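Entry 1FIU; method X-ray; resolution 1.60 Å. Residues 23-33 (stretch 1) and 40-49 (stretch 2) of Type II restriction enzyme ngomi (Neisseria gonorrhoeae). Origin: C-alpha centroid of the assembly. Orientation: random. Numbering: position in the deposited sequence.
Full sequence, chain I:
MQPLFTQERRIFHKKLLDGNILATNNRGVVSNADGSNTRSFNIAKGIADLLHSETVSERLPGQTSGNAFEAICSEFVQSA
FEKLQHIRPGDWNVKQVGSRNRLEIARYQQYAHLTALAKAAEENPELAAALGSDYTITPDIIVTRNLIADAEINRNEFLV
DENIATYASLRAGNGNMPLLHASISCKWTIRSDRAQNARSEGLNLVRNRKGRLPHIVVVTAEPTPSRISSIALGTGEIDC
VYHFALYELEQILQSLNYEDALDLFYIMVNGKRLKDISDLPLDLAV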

# COMPACT_ATOMS: atom_id res chain seq x y z
N ALA I 23 -19.19 26.57 -22.05
CA ALA I 23 -19.64 27.48 -23.11
C ALA I 23 -18.65 27.36 -24.26
O ALA I 23 -17.75 26.53 -24.22
N THR I 24 -18.83 28.19 -25.29
CA THR I 24 -17.96 28.14 -26.47
C THR I 24 -17.36 29.53 -26.67
O THR I 24 -18.08 30.52 -26.51
N ASN I 25 -16.06 29.62 -26.97
CA ASN I 25 -15.51 30.96 -27.18
C ASN I 25 -15.68 31.38 -28.64
O ASN I 25 -16.22 30.63 -29.46
N ASN I 26 -15.22 32.59 -28.97
CA ASN I 26 -15.40 33.07 -30.34
C ASN I 26 -14.51 32.42 -31.42
O ASN I 26 -14.53 32.86 -32.58
N ARG I 27 -13.73 31.41 -31.04
CA ARG I 27 -12.90 30.67 -31.99
C ARG I 27 -13.44 29.24 -32.09
O ARG I 27 -12.82 28.35 -32.67
N GLY I 28 -14.61 29.03 -31.49
CA GLY I 28 -15.26 27.74 -31.56
C GLY I 28 -14.82 26.66 -30.58
O GLY I 28 -15.28 25.52 -30.67
N VAL I 29 -13.95 27.02 -29.63
CA VAL I 29 -13.47 26.04 -28.65
C VAL I 29 -14.38 25.95 -27.42
O VAL I 29 -14.64 26.97 -26.77
N VAL I 30 -14.86 24.75 -27.12
CA VAL I 30 -15.72 24.56 -25.95
C VAL I 30 -14.82 24.58 -24.71
O VAL I 30 -13.69 24.08 -24.75
N SER I 31 -15.31 25.18 -23.63
CA SER I 31 -14.52 25.40 -22.43
C SER I 31 -13.95 24.23 -21.64
O SER I 31 -13.16 24.45 -20.72
N ASN I 32 -14.35 23.00 -21.95
CA ASN I 32 -13.72 21.88 -21.25
C ASN I 32 -12.81 21.12 -22.24
O ASN I 32 -12.27 20.06 -21.92
N ALA I 33 -12.64 21.69 -23.44
CA ALA I 33 -11.78 21.07 -24.45
C ALA I 33 -10.34 21.56 -24.37
O ALA I 33 -10.04 22.59 -23.78
N SER I 40 -10.29 16.03 -28.83
CA SER I 40 -10.83 16.71 -27.64
C SER I 40 -11.80 17.82 -28.08
O SER I 40 -12.91 17.94 -27.58
N PHE I 41 -11.34 18.63 -29.04
CA PHE I 41 -12.13 19.72 -29.60
C PHE I 41 -13.48 19.23 -30.11
O PHE I 41 -14.52 19.78 -29.75
N ASN I 42 -13.47 18.19 -30.94
CA ASN I 42 -14.71 17.66 -31.50
C ASN I 42 -15.62 16.95 -30.51
O ASN I 42 -16.85 17.05 -30.60
N ILE I 43 -15.02 16.21 -29.58
CA ILE I 43 -15.83 15.51 -28.59
C ILE I 43 -16.54 16.54 -27.70
O ILE I 43 -17.74 16.46 -27.49
N ALA I 44 -15.79 17.52 -27.21
CA ALA I 44 -16.37 18.55 -26.35
C ALA I 44 -17.49 19.34 -27.04
O ALA I 44 -18.50 19.69 -26.43
N LYS I 45 -17.29 19.63 -28.32
CA LYS I 45 -18.29 20.36 -29.09
C LYS I 45 -19.56 19.53 -29.23
O LYS I 45 -20.67 20.05 -29.09
N GLY I 46 -19.38 18.24 -29.54
CA GLY I 46 -20.53 17.36 -29.68
C GLY I 46 -21.31 17.28 -28.37
O GLY I 46 -22.55 17.32 -28.35
N ILE I 47 -20.59 17.15 -27.25
CA ILE I 47 -21.27 17.07 -25.97
C ILE I 47 -22.05 18.35 -25.66
O ILE I 47 -23.22 18.30 -25.27
N ALA I 48 -21.40 19.50 -25.87
CA ALA I 48 -22.06 20.78 -25.60
C ALA I 48 -23.30 20.92 -26.48
O ALA I 48 -24.32 21.47 -26.05
N ASP I 49 -23.25 20.43 -27.72
CA ASP I 49 -24.43 20.53 -28.59
C ASP I 49 -25.56 19.68 -28.00
O ASP I 49 -26.72 20.10 -27.95

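The irregular segment 23-33 lies against one side of the helix 40-49, and the centre of the contact is small and apolar. Val-30, Ala-33 and Ala-44 all direct their CA-to-CB bonds toward the opposing stretch. The methyl groups of the two alanines meet at 3.5 Å (Ala-33 CB to Ala-44 CB), and Val-30 CB stands 4.0 Å from Ala-44 CB. Such short side chains let the loop backbone come close to the helix: the CA atoms of Ala-33 and Phe-41 are 5.3 Å apart, those of Val-30 and Lys-45 5.8 Å.

Val-30, with chi1 in the t well, packs over Ala-44, Lys-45 and Ala-48. Both methyls lie near Ala-48 CB, Val-30 CG1 at 4.0 Å and Val-30 CG2 at 4.2 Å; Val-30 CG2 also packs on Lys-45, 3.7 Å from Lys-45 CA and 3.8 Å from Lys-45 CD. The aliphatic part of the lysine thus extends the apolar surface. At the start of the helix segment, Ser-40, a t rotamer, places OG 3.7 Å from Ala-33 CA.

On another flank sits Phe-41. Its CA-to-CB bond points sideways, but the t rotamer, with chi2 at 98°, brings the ring nearer the loop. Val-29 turns its own CA-to-CB bond away, yet its CG2 still approaches Phe-41 CE1 at 4.0 Å, and Val-29 CA is 3.9 Å from the same CE1. The ring also passes beside the preceding carbonyl, with Phe-41 CZ 3.4 Å from Gly-28 O.

That carbonyl receives the direct hydrogen bond between the stretches. Lys-45 starts sideways and adopts chi1 t, an off-well chi2 of 92°, then t and t, which carries NZ to 2.7 Å from Gly-28 O. Lys-45 NZ also lies 3.9 Å from Thr-24 CG2. Gly-28 closes a type I turn begun at Asn-25, whose p rotamer lets OD1 accept from Arg-27 N at 2.9 Å and Val-29 N at 3.0 Å, bracing the loop. A CB on Gly-28 would fall about 3.4 Å from Lys-45 NZ and be jammed against the preceding carbonyl oxygen.

Two waters also bridge the stretches. Water 1 accepts from Val-30 N and donates to Phe-41 O, with its oxygen 2.9 Å from each of these atoms. Water 2 donates to Asn-32 OD1 and Ala-44 O, again with its oxygen 2.9 Å from each. The p rotamer of Asn-32 brings the end of its side chain nearer the helix, where OD1 also lies 3.6 Å from Ala-44 CB.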

# COMPACT_ATOMS: atom_id res chain seq x y z
CB ALA I 23 -19.68 28.91 -22.60
CB THR I 24 -18.79 27.77 -27.73
OG1 THR I 24 -19.47 26.52 -27.52
CG2 THR I 24 -17.91 27.66 -28.95
CB ASN I 25 -14.04 31.08 -26.73
CG ASN I 25 -13.06 30.30 -27.59
OD1 ASN I 25 -13.37 29.83 -28.67
ND2 ASN I 25 -11.83 30.20 -27.10
CB ASN I 26 -15.28 34.60 -30.38
CG ASN I 26 -13.91 35.11 -30.02
OD1 ASN I 26 -12.93 34.36 -29.98
ND2 ASN I 26 -13.82 36.41 -29.75
CB ARG I 27 -11.43 30.65 -31.54
CG ARG I 27 -10.81 32.02 -31.58
CD ARG I 27 -9.33 32.00 -31.21
NE ARG I 27 -8.88 33.38 -31.04
CZ ARG I 27 -8.50 34.18 -32.04
NH1 ARG I 27 -8.49 33.73 -33.30
NH2 ARG I 27 -8.18 35.44 -31.78
CB VAL I 29 -12.06 26.40 -28.13
CG1 VAL I 29 -11.53 25.26 -27.25
CG2 VAL I 29 -11.09 26.68 -29.30
CB VAL I 30 -16.54 23.27 -26.09
CG1 VAL I 30 -17.36 22.99 -24.82
CG2 VAL I 30 -17.49 23.46 -27.28
CB SER I 31 -15.28 26.31 -21.47
OG SER I 31 -16.48 25.70 -21.09
CB ASN I 32 -14.76 20.94 -20.59
CG ASN I 32 -15.70 20.32 -21.57
OD1 ASN I 32 -15.99 20.90 -22.63
ND2 ASN I 32 -16.21 19.13 -21.25
CB ALA I 33 -12.33 21.37 -25.86
CB SER I 40 -9.71 17.32 -26.80
OG SER I 40 -10.22 17.96 -25.62
CB PHE I 41 -11.35 20.37 -30.76
CG PHE I 41 -12.09 21.48 -31.45
CD1 PHE I 41 -11.83 22.81 -31.13
CD2 PHE I 41 -13.06 21.20 -32.42
CE1 PHE I 41 -12.51 23.85 -31.77
CE2 PHE I 41 -13.75 22.23 -33.06
CZ PHE I 41 -13.47 23.56 -32.73
CB ASN I 42 -14.42 16.73 -32.68
CG ASN I 42 -13.84 17.47 -33.86
OD1 ASN I 42 -14.28 18.58 -34.17
ND2 ASN I 42 -12.86 16.87 -34.52
CB ILE I 43 -14.97 14.55 -27.70
CG1 ILE I 43 -14.46 13.37 -28.54
CG2 ILE I 43 -15.82 14.00 -26.55
CD1 ILE I 43 -13.42 12.54 -27.81
CB ALA I 44 -15.31 19.49 -25.89
CB LYS I 45 -17.73 20.65 -30.48
CG LYS I 45 -18.55 21.64 -31.26
CD LYS I 45 -17.99 23.03 -31.03
CE LYS I 45 -18.36 23.96 -32.17
NZ LYS I 45 -17.62 25.23 -32.04
CB ILE I 47 -20.26 16.79 -24.83
CG1 ILE I 47 -19.74 15.36 -24.93
CG2 ILE I 47 -20.93 17.00 -23.47
CD1 ILE I 47 -18.65 15.02 -23.88
CB ALA I 48 -21.09 21.93 -25.84
CB ASP I 49 -24.11 20.04 -30.01
CG ASP I 49 -25.31 20.18 -30.95
OD1 ASP I 49 -25.71 21.33 -31.24
OD2 ASP I 49 -25.87 19.14 -31.39
O HOH W 1 -14.52 22.53 -28.97
O HOH W 2 -18.28 19.47 -23.55